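Local coordinates for protein putative glucoamylase (Bacteroides uniformis, PDB 4GL3) that is a putative glucoamylase, probably a glycoside hydrolase that releases glucose from glucan chains, at residues T304-D309 with S313-G318; R345-E350 with D363-T368. All blocks are in the same frame, centred on the assembly; numbering follows the deposited sequence.

In the fold
Contact 1 comes first along the chain and closes before contact 2 opens. It is a hairpin of strands 305-306 and 313-314. Contact 2 joins helix 337-349 to strand 365-366, which pairs with strand 371-372 in a second small antiparallel sheet. Their centres lie about 15 Å apart, on the same side of the chain's centre, with contact 2 farther out. The two meet directly: D363 OD2 probably accepts a hydrogen bond from D307 N, and N366 ND2 probably gives one to D309 OD1. These bonds join the hairpin region to the segment that carries strand 365-366. All four segments belong to the glucoamylase-like region of a protein with far more helix than strand.

Contact 1. Residues T304-D309 with S313-G318; sequences TASDGD and SAHSPG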
ATOM      1  N   THR A 304     -11.680   6.935  -0.696  1.00 26.11           N
ATOM      2  CA  THR A 304     -10.450   6.622  -1.398  1.00 26.07           C
ATOM      3  C   THR A 304     -10.777   5.983  -2.773  1.00 26.39           C
ATOM      4  O   THR A 304     -11.943   5.700  -3.090  1.00 27.99           O
ATOM      5  CB  THR A 304      -9.584   5.700  -0.546  1.00 26.29           C
ATOM      6  OG1 THR A 304      -8.262   5.663  -1.069  1.00 30.18           O
ATOM      7  CG2 THR A 304     -10.153   4.246  -0.477  1.00 24.81           C
ATOM      8  N   ALA A 305      -9.740   5.763  -3.574  1.00 25.23           N
ATOM      9  CA  ALA A 305      -9.874   5.103  -4.880  1.00 27.27           C
ATOM     10  C   ALA A 305     -10.416   3.686  -4.732  1.00 26.57           C
ATOM     11  O   ALA A 305      -9.906   2.890  -3.916  1.00 29.49           O
ATOM     12  CB  ALA A 305      -8.525   5.076  -5.651  1.00 22.38           C
ATOM     13  N   SER A 306     -11.402   3.357  -5.555  1.00 28.06           N
ATOM     14  CA  SER A 306     -11.973   2.021  -5.543  1.00 31.07           C
ATOM     15  C   SER A 306     -12.965   1.834  -6.683  1.00 33.80           C
ATOM     16  O   SER A 306     -13.286   2.791  -7.395  1.00 29.24           O
ATOM     17  CB  SER A 306     -12.705   1.826  -4.206  1.00 29.80           C
ATOM     18  OG  SER A 306     -13.878   2.606  -4.134  1.00 29.74           O
ATOM     19  N   ASP A 307     -13.533   0.625  -6.780  1.00 29.55           N
ATOM     20  CA  ASP A 307     -14.707   0.405  -7.608  1.00 29.18           C
ATOM     21  C   ASP A 307     -15.861   1.295  -7.121  1.00 32.37           C
ATOM     22  O   ASP A 307     -15.870   1.794  -5.975  1.00 32.20           O
ATOM     23  CB  ASP A 307     -15.126  -1.076  -7.594  1.00 33.36           C
ATOM     24  CG  ASP A 307     -14.232  -1.976  -8.455  1.00 35.85           C
ATOM     25  OD1 ASP A 307     -13.318  -1.484  -9.168  1.00 32.34           O
ATOM     26  OD2 ASP A 307     -14.471  -3.204  -8.430  1.00 31.87           O
ATOM     27  N   GLY A 308     -16.826   1.496  -8.015  1.00 31.45           N
ATOM     28  CA  GLY A 308     -17.953   2.352  -7.773  1.00 33.28           C
ATOM     29  C   GLY A 308     -19.131   1.946  -8.626  1.00 34.66           C
ATOM     30  O   GLY A 308     -18.969   1.263  -9.626  1.00 37.64           O
ATOM     31  N   ASP A 309     -20.313   2.381  -8.237  1.00 37.21           N
ATOM     32  CA  ASP A 309     -21.512   2.058  -8.993  1.00 42.67           C
ATOM     33  C   ASP A 309     -21.471   2.565 -10.445  1.00 45.82           C
ATOM     34  O   ASP A 309     -22.105   1.977 -11.294  1.00 45.32           O
ATOM     35  CB  ASP A 309     -22.769   2.548  -8.283  1.00 42.88           C
ATOM     36  CG  ASP A 309     -22.727   4.051  -7.949  1.00 48.93           C
ATOM     37  OD1 ASP A 309     -21.809   4.499  -7.225  1.00 41.50           O
ATOM     38  OD2 ASP A 309     -23.641   4.772  -8.386  1.00 50.39           O
ATOM     39  N   SER A 313     -13.043   4.995  -9.629  1.00 33.59           N
ATOM     40  CA  SER A 313     -12.612   6.385  -9.540  1.00 37.19           C
ATOM     41  C   SER A 313     -11.841   6.666  -8.248  1.00 32.56           C
ATOM     42  O   SER A 313     -12.017   5.953  -7.258  1.00 31.75           O
ATOM     43  CB  SER A 313     -13.818   7.311  -9.648  1.00 35.33           C
ATOM     44  OG  SER A 313     -13.392   8.636  -9.896  1.00 40.00           O
ATOM     45  N   ALA A 314     -10.985   7.696  -8.275  1.00 29.32           N
ATOM     46  CA  ALA A 314     -10.139   8.078  -7.135  1.00 32.03           C
ATOM     47  C   ALA A 314     -10.949   8.984  -6.179  1.00 29.90           C
ATOM     48  O   ALA A 314     -10.768  10.221  -6.102  1.00 27.85           O
ATOM     49  CB  ALA A 314      -8.837   8.730  -7.623  1.00 29.60           C
ATOM     50  N   HIS A 315     -11.867   8.354  -5.455  1.00 28.71           N
ATOM     51  CA  HIS A 315     -12.825   9.116  -4.616  1.00 29.85           C
ATOM     52  C   HIS A 315     -12.055   9.871  -3.530  1.00 30.32           C
ATOM     53  O   HIS A 315     -11.042   9.377  -3.005  1.00 27.82           O
ATOM     54  CB  HIS A 315     -13.882   8.234  -3.956  1.00 30.08           C
ATOM     55  CG  HIS A 315     -14.530   7.258  -4.878  1.00 32.03           C
ATOM     56  ND1 HIS A 315     -14.221   5.915  -4.872  1.00 31.75           N
ATOM     57  CD2 HIS A 315     -15.452   7.433  -5.858  1.00 33.45           C
ATOM     58  CE1 HIS A 315     -14.924   5.309  -5.814  1.00 33.01           C
ATOM     59  NE2 HIS A 315     -15.681   6.206  -6.426  1.00 33.72           N
ATOM     60  N   SER A 316     -12.555  11.054  -3.184  1.00 32.61           N
ATOM     61  CA  SER A 316     -11.957  11.854  -2.125  1.00 31.54           C
ATOM     62  C   SER A 316     -12.917  13.003  -1.820  1.00 31.87           C
ATOM     63  O   SER A 316     -13.970  13.175  -2.496  1.00 29.69           O
ATOM     64  CB  SER A 316     -10.581  12.414  -2.590  1.00 34.68           C
ATOM     65  OG  SER A 316     -10.780  13.544  -3.429  1.00 29.55           O
ATOM     66  N   PRO A 317     -12.572  13.834  -0.827  1.00 32.41           N
ATOM     67  CA  PRO A 317     -13.468  14.985  -0.614  1.00 34.82           C
ATOM     68  C   PRO A 317     -13.577  15.967  -1.799  1.00 36.13           C
ATOM     69  O   PRO A 317     -14.495  16.769  -1.811  1.00 43.29           O
ATOM     70  CB  PRO A 317     -12.842  15.687   0.593  1.00 35.98           C
ATOM     71  CG  PRO A 317     -12.145  14.581   1.338  1.00 32.59           C
ATOM     72  CD  PRO A 317     -11.624  13.654   0.290  1.00 31.68           C
ATOM     73  N   GLY A 318     -12.646  15.930  -2.743  1.00 39.78           N
ATOM     74  CA  GLY A 318     -12.774  16.692  -4.003  1.00 43.57           C
ATOM     75  C   GLY A 318     -13.296  15.891  -5.198  1.00 46.01           C
ATOM     76  O   GLY A 318     -13.331  16.404  -6.307  1.00 37.80           O
TER
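S306 and S313 form an antiparallel hydrogen-bonded pair, with S306 N giving to S313 O at 3.2 Å and S313 N giving to S306 O at 3.1 Å. Next to it the chains run close. A305 CA makes a CA-H...O contact with S313 O, and the methyl groups of A305 and A314 meet at 4.2 Å from CB to CB.

H315 leads the side-chain contact. Its chi1 of -47° keeps CG beside its own backbone N and turns the ring so that its ND1-CE1 edge faces T304 O and S306 OG. H315 ND1 gives a hydrogen bond to T304 O at 2.9 Å. The acceptor lies almost in the ring plane, but the N-H...O angle of 146° shows a bent bond. S313 O lies over one face of the ring, offset toward its rim. At the ring edge, H315 CE1 comes 3.4 Å from S306 OG. S306 OG donates to D307 O at 2.8 Å and is also bonded to T325. Replacing H315 with an alanine would probably leave T304 O without this donor and open a gap beside S306 OG.

The D307 carboxylate forms a salt bridge with R44 and a hydrogen bond with S375. Beyond H315, S316 OG accepts from G318 N and forms an ST turn. A bound TRS molecule, probably from the crystallisation liquor, lies about 4 Å from the A305 side chain. The whole is a short antiparallel beta hairpin, whose second strand is followed by a histidine that bonds back to the backbone just before the first.

Contact 2. Residues R345-E350 with D363-T368; sequences RYFYEE and DAFNLT
F347 of helix 337-349 meets F365 of strand 365-366, and Y346 meets L367 close by. No hydrogen bond crosses between the segments. The backbones stay well apart, with the CA atoms of F347 and F365 10.2 Å from each other, so the bulky side chains span the distance.

F365 can be followed outward. Its CB points toward the helix. With chi1 at 63°, CG sits between the backbone N and the carbonyl carbon, and the ring continues in the direction of F347. CG and the near ring carbons bring the far edge forward without reaching the helix segment themselves. F365 CE1 is the first ring atom to touch, 3.9 Å from F347 CE1, and it also approaches F347 CD1. F365 CZ, the far ring carbon, comes closest, 3.8 Å from F347 CE1. The edge of F365 is thus directed at the face of F347, but displaced toward the CD1-CE1 side. The planes stand at 74° and the ring centroids are 5.7 Å apart, an offset edge-to-face pair. L351 also packs against F365, while a backbone hydrogen bond ties F365 to I324.

The second touch is lighter. Y346 and L367 approach from opposite directions, and the phenol OH of Y346 lies 3.9 Å from L367 CD1. Y346 has CG anti to the backbone N (chi1 174°), which extends its ring toward this methyl. L367 also rests on F372 of the partner strand.

The helix is tied in turn to the start of helix 15-27 by a salt bridge from R345 to D15. Contact 2 is helix-to-strand packing through an edge-to-face phenylalanine pair, joining helix 337-349 to the small antiparallel sheet of strands 365-366 and 371-372.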
ATOM      1  N   ARG A 345     -17.089  -1.863  12.927  1.00 37.90           N
ATOM      2  CA  ARG A 345     -18.188  -2.558  13.555  1.00 39.79           C
ATOM      3  C   ARG A 345     -19.489  -2.305  12.794  1.00 39.44           C
ATOM      4  O   ARG A 345     -20.325  -3.209  12.686  1.00 39.60           O
ATOM      5  CB  ARG A 345     -18.328  -2.166  15.036  1.00 41.60           C
ATOM      6  CG  ARG A 345     -19.324  -3.018  15.820  1.00 42.47           C
ATOM      7  CD  ARG A 345     -19.216  -2.758  17.324  1.00 45.62           C
ATOM      8  NE  ARG A 345     -17.928  -3.205  17.859  1.00 45.93           N
ATOM      9  CZ  ARG A 345     -17.640  -4.460  18.203  1.00 46.06           C
ATOM     10  NH1 ARG A 345     -18.558  -5.424  18.086  1.00 42.52           N
ATOM     11  NH2 ARG A 345     -16.424  -4.752  18.671  1.00 41.77           N
ATOM     12  N   TYR A 346     -19.662  -1.091  12.285  1.00 37.96           N
ATOM     13  CA  TYR A 346     -20.851  -0.744  11.502  1.00 39.13           C
ATOM     14  C   TYR A 346     -20.875  -1.555  10.185  1.00 39.94           C
ATOM     15  O   TYR A 346     -21.923  -2.106   9.804  1.00 39.96           O
ATOM     16  CB  TYR A 346     -20.889   0.769  11.223  1.00 40.23           C
ATOM     17  CG  TYR A 346     -22.016   1.184  10.282  1.00 45.53           C
ATOM     18  CD1 TYR A 346     -23.341   1.242  10.718  1.00 50.15           C
ATOM     19  CD2 TYR A 346     -21.748   1.503   8.958  1.00 49.55           C
ATOM     20  CE1 TYR A 346     -24.358   1.628   9.855  1.00 52.79           C
ATOM     21  CE2 TYR A 346     -22.754   1.874   8.093  1.00 49.19           C
ATOM     22  CZ  TYR A 346     -24.041   1.921   8.539  1.00 50.26           C
ATOM     23  OH  TYR A 346     -24.999   2.289   7.654  1.00 68.84           O
ATOM     24  N   PHE A 347     -19.711  -1.657   9.532  1.00 35.12           N
ATOM     25  CA  PHE A 347     -19.605  -2.372   8.279  1.00 37.09           C
ATOM     26  C   PHE A 347     -19.920  -3.845   8.483  1.00 38.22           C
ATOM     27  O   PHE A 347     -20.556  -4.457   7.635  1.00 39.20           O
ATOM     28  CB  PHE A 347     -18.204  -2.259   7.656  1.00 34.17           C
ATOM     29  CG  PHE A 347     -17.790  -0.861   7.264  1.00 34.24           C
ATOM     30  CD1 PHE A 347     -18.709   0.130   6.982  1.00 33.39           C
ATOM     31  CD2 PHE A 347     -16.447  -0.559   7.155  1.00 32.66           C
ATOM     32  CE1 PHE A 347     -18.285   1.402   6.614  1.00 35.09           C
ATOM     33  CE2 PHE A 347     -16.014   0.693   6.779  1.00 33.69           C
ATOM     34  CZ  PHE A 347     -16.940   1.684   6.510  1.00 33.52           C
ATOM     35  N   TYR A 348     -19.461  -4.407   9.600  1.00 37.93           N
ATOM     36  CA  TYR A 348     -19.678  -5.818   9.883  1.00 38.03           C
ATOM     37  C   TYR A 348     -21.083  -6.081  10.413  1.00 41.42           C
ATOM     38  O   TYR A 348     -21.794  -6.946   9.894  1.00 39.03           O
ATOM     39  CB  TYR A 348     -18.659  -6.339  10.897  1.00 39.68           C
ATOM     40  CG  TYR A 348     -18.790  -7.815  11.165  1.00 38.87           C
ATOM     41  CD1 TYR A 348     -18.341  -8.755  10.233  1.00 40.65           C
ATOM     42  CD2 TYR A 348     -19.327  -8.279  12.329  1.00 40.16           C
ATOM     43  CE1 TYR A 348     -18.478 -10.107  10.467  1.00 38.32           C
ATOM     44  CE2 TYR A 348     -19.454  -9.628  12.567  1.00 39.55           C
ATOM     45  CZ  TYR A 348     -19.026 -10.519  11.625  1.00 38.32           C
ATOM     46  OH  TYR A 348     -19.164 -11.842  11.850  1.00 41.23           O
ATOM     47  N   GLU A 349     -21.485  -5.365  11.461  1.00 38.55           N
ATOM     48  CA  GLU A 349     -22.723  -5.692  12.139  1.00 41.34           C
ATOM     49  C   GLU A 349     -23.928  -5.172  11.370  1.00 43.41           C
ATOM     50  O   GLU A 349     -24.919  -5.854  11.303  1.00 42.03           O
ATOM     51  CB  GLU A 349     -22.734  -5.185  13.612  1.00 45.31           C
ATOM     52  CG  GLU A 349     -21.692  -5.881  14.492  1.00 47.12           C
ATOM     53  CD  GLU A 349     -21.649  -5.452  15.960  1.00 48.49           C
ATOM     54  OE1 GLU A 349     -22.386  -4.541  16.385  1.00 48.18           O
ATOM     55  OE2 GLU A 349     -20.850  -6.054  16.703  1.00 48.99           O
ATOM     56  N   GLU A 350     -23.860  -3.980  10.793  1.00 41.89           N
ATOM     57  CA  GLU A 350     -25.049  -3.402  10.170  1.00 46.21           C
ATOM     58  C   GLU A 350     -25.068  -3.678   8.669  1.00 43.35           C
ATOM     59  O   GLU A 350     -26.094  -3.991   8.122  1.00 45.31           O
ATOM     60  CB  GLU A 350     -25.137  -1.880  10.420  1.00 50.28           C
ATOM     61  CG  GLU A 350     -25.251  -1.446  11.880  1.00 56.90           C
ATOM     62  CD  GLU A 350     -26.382  -2.162  12.585  1.00 70.14           C
ATOM     63  OE1 GLU A 350     -27.491  -2.212  12.004  1.00 74.29           O
ATOM     64  OE2 GLU A 350     -26.157  -2.705  13.696  1.00 62.72           O
ATOM     65  N   ASP A 363     -15.341  -4.355  -1.874  1.00 32.79           N
ATOM     66  CA  ASP A 363     -14.486  -3.209  -2.140  1.00 29.86           C
ATOM     67  C   ASP A 363     -15.043  -1.850  -1.762  1.00 28.75           C
ATOM     68  O   ASP A 363     -14.275  -0.969  -1.371  1.00 31.34           O
ATOM     69  CB  ASP A 363     -14.133  -3.156  -3.606  1.00 29.08           C
ATOM     70  CG  ASP A 363     -12.937  -2.271  -3.867  1.00 31.19           C
ATOM     71  OD1 ASP A 363     -11.885  -2.448  -3.177  1.00 27.01           O
ATOM     72  OD2 ASP A 363     -13.029  -1.442  -4.795  1.00 29.87           O
ATOM     73  N   ALA A 364     -16.348  -1.677  -1.932  1.00 29.96           N
ATOM     74  CA  ALA A 364     -16.993  -0.378  -1.805  1.00 33.53           C
ATOM     75  C   ALA A 364     -18.499  -0.547  -1.841  1.00 33.28           C
ATOM     76  O   ALA A 364     -19.033  -1.605  -2.243  1.00 35.10           O
ATOM     77  CB  ALA A 364     -16.538   0.588  -2.923  1.00 29.53           C
ATOM     78  N   PHE A 365     -19.180   0.509  -1.442  1.00 30.84           N
ATOM     79  CA  PHE A 365     -20.636   0.555  -1.474  1.00 34.72           C
ATOM     80  C   PHE A 365     -21.135   1.985  -1.598  1.00 34.76           C
ATOM     81  O   PHE A 365     -20.423   2.958  -1.291  1.00 35.90           O
ATOM     82  CB  PHE A 365     -21.298  -0.130  -0.237  1.00 35.81           C
ATOM     83  CG  PHE A 365     -20.978   0.543   1.080  1.00 36.73           C
ATOM     84  CD1 PHE A 365     -19.794   0.252   1.765  1.00 35.20           C
ATOM     85  CD2 PHE A 365     -21.847   1.485   1.627  1.00 36.27           C
ATOM     86  CE1 PHE A 365     -19.506   0.876   2.972  1.00 35.96           C
ATOM     87  CE2 PHE A 365     -21.538   2.124   2.803  1.00 35.30           C
ATOM     88  CZ  PHE A 365     -20.363   1.835   3.475  1.00 33.47           C
ATOM     89  N   ASN A 366     -22.367   2.091  -2.070  1.00 36.57           N
ATOM     90  CA  ASN A 366     -23.067   3.366  -2.241  1.00 37.10           C
ATOM     91  C   ASN A 366     -24.485   3.203  -1.730  1.00 38.18           C
ATOM     92  O   ASN A 366     -25.348   2.659  -2.433  1.00 41.41           O
ATOM     93  CB  ASN A 366     -23.073   3.778  -3.712  1.00 35.17           C
ATOM     94  CG  ASN A 366     -23.748   5.127  -3.955  1.00 39.38           C
ATOM     95  OD1 ASN A 366     -24.716   5.506  -3.273  1.00 38.76           O
ATOM     96  ND2 ASN A 366     -23.232   5.866  -4.939  1.00 37.36           N
ATOM     97  N   LEU A 367     -24.749   3.640  -0.501  1.00 43.31           N
ATOM     98  CA  LEU A 367     -26.085   3.465   0.080  1.00 41.88           C
ATOM     99  C   LEU A 367     -27.154   4.299  -0.645  1.00 46.95           C
ATOM    100  O   LEU A 367     -28.319   3.898  -0.673  1.00 44.63           O
ATOM    101  CB  LEU A 367     -26.075   3.778   1.584  1.00 46.37           C
ATOM    102  CG  LEU A 367     -25.263   2.831   2.467  1.00 47.77           C
ATOM    103  CD1 LEU A 367     -25.476   3.175   3.935  1.00 46.22           C
ATOM    104  CD2 LEU A 367     -25.626   1.379   2.189  1.00 47.79           C
ATOM    105  N   THR A 368     -26.768   5.436  -1.244  1.00 47.26           N
ATOM    106  CA  THR A 368     -27.722   6.270  -1.990  1.00 49.20           C
ATOM    107  C   THR A 368     -28.246   5.506  -3.202  1.00 48.56           C
ATOM    108  O   THR A 368     -29.424   5.585  -3.475  1.00 45.92           O
ATOM    109  CB  THR A 368     -27.129   7.630  -2.477  1.00 49.84           C
ATOM    110  OG1 THR A 368     -26.456   8.293  -1.394  1.00 50.17           O
ATOM    111  CG2 THR A 368     -28.242   8.555  -3.030  1.00 46.26           C
TER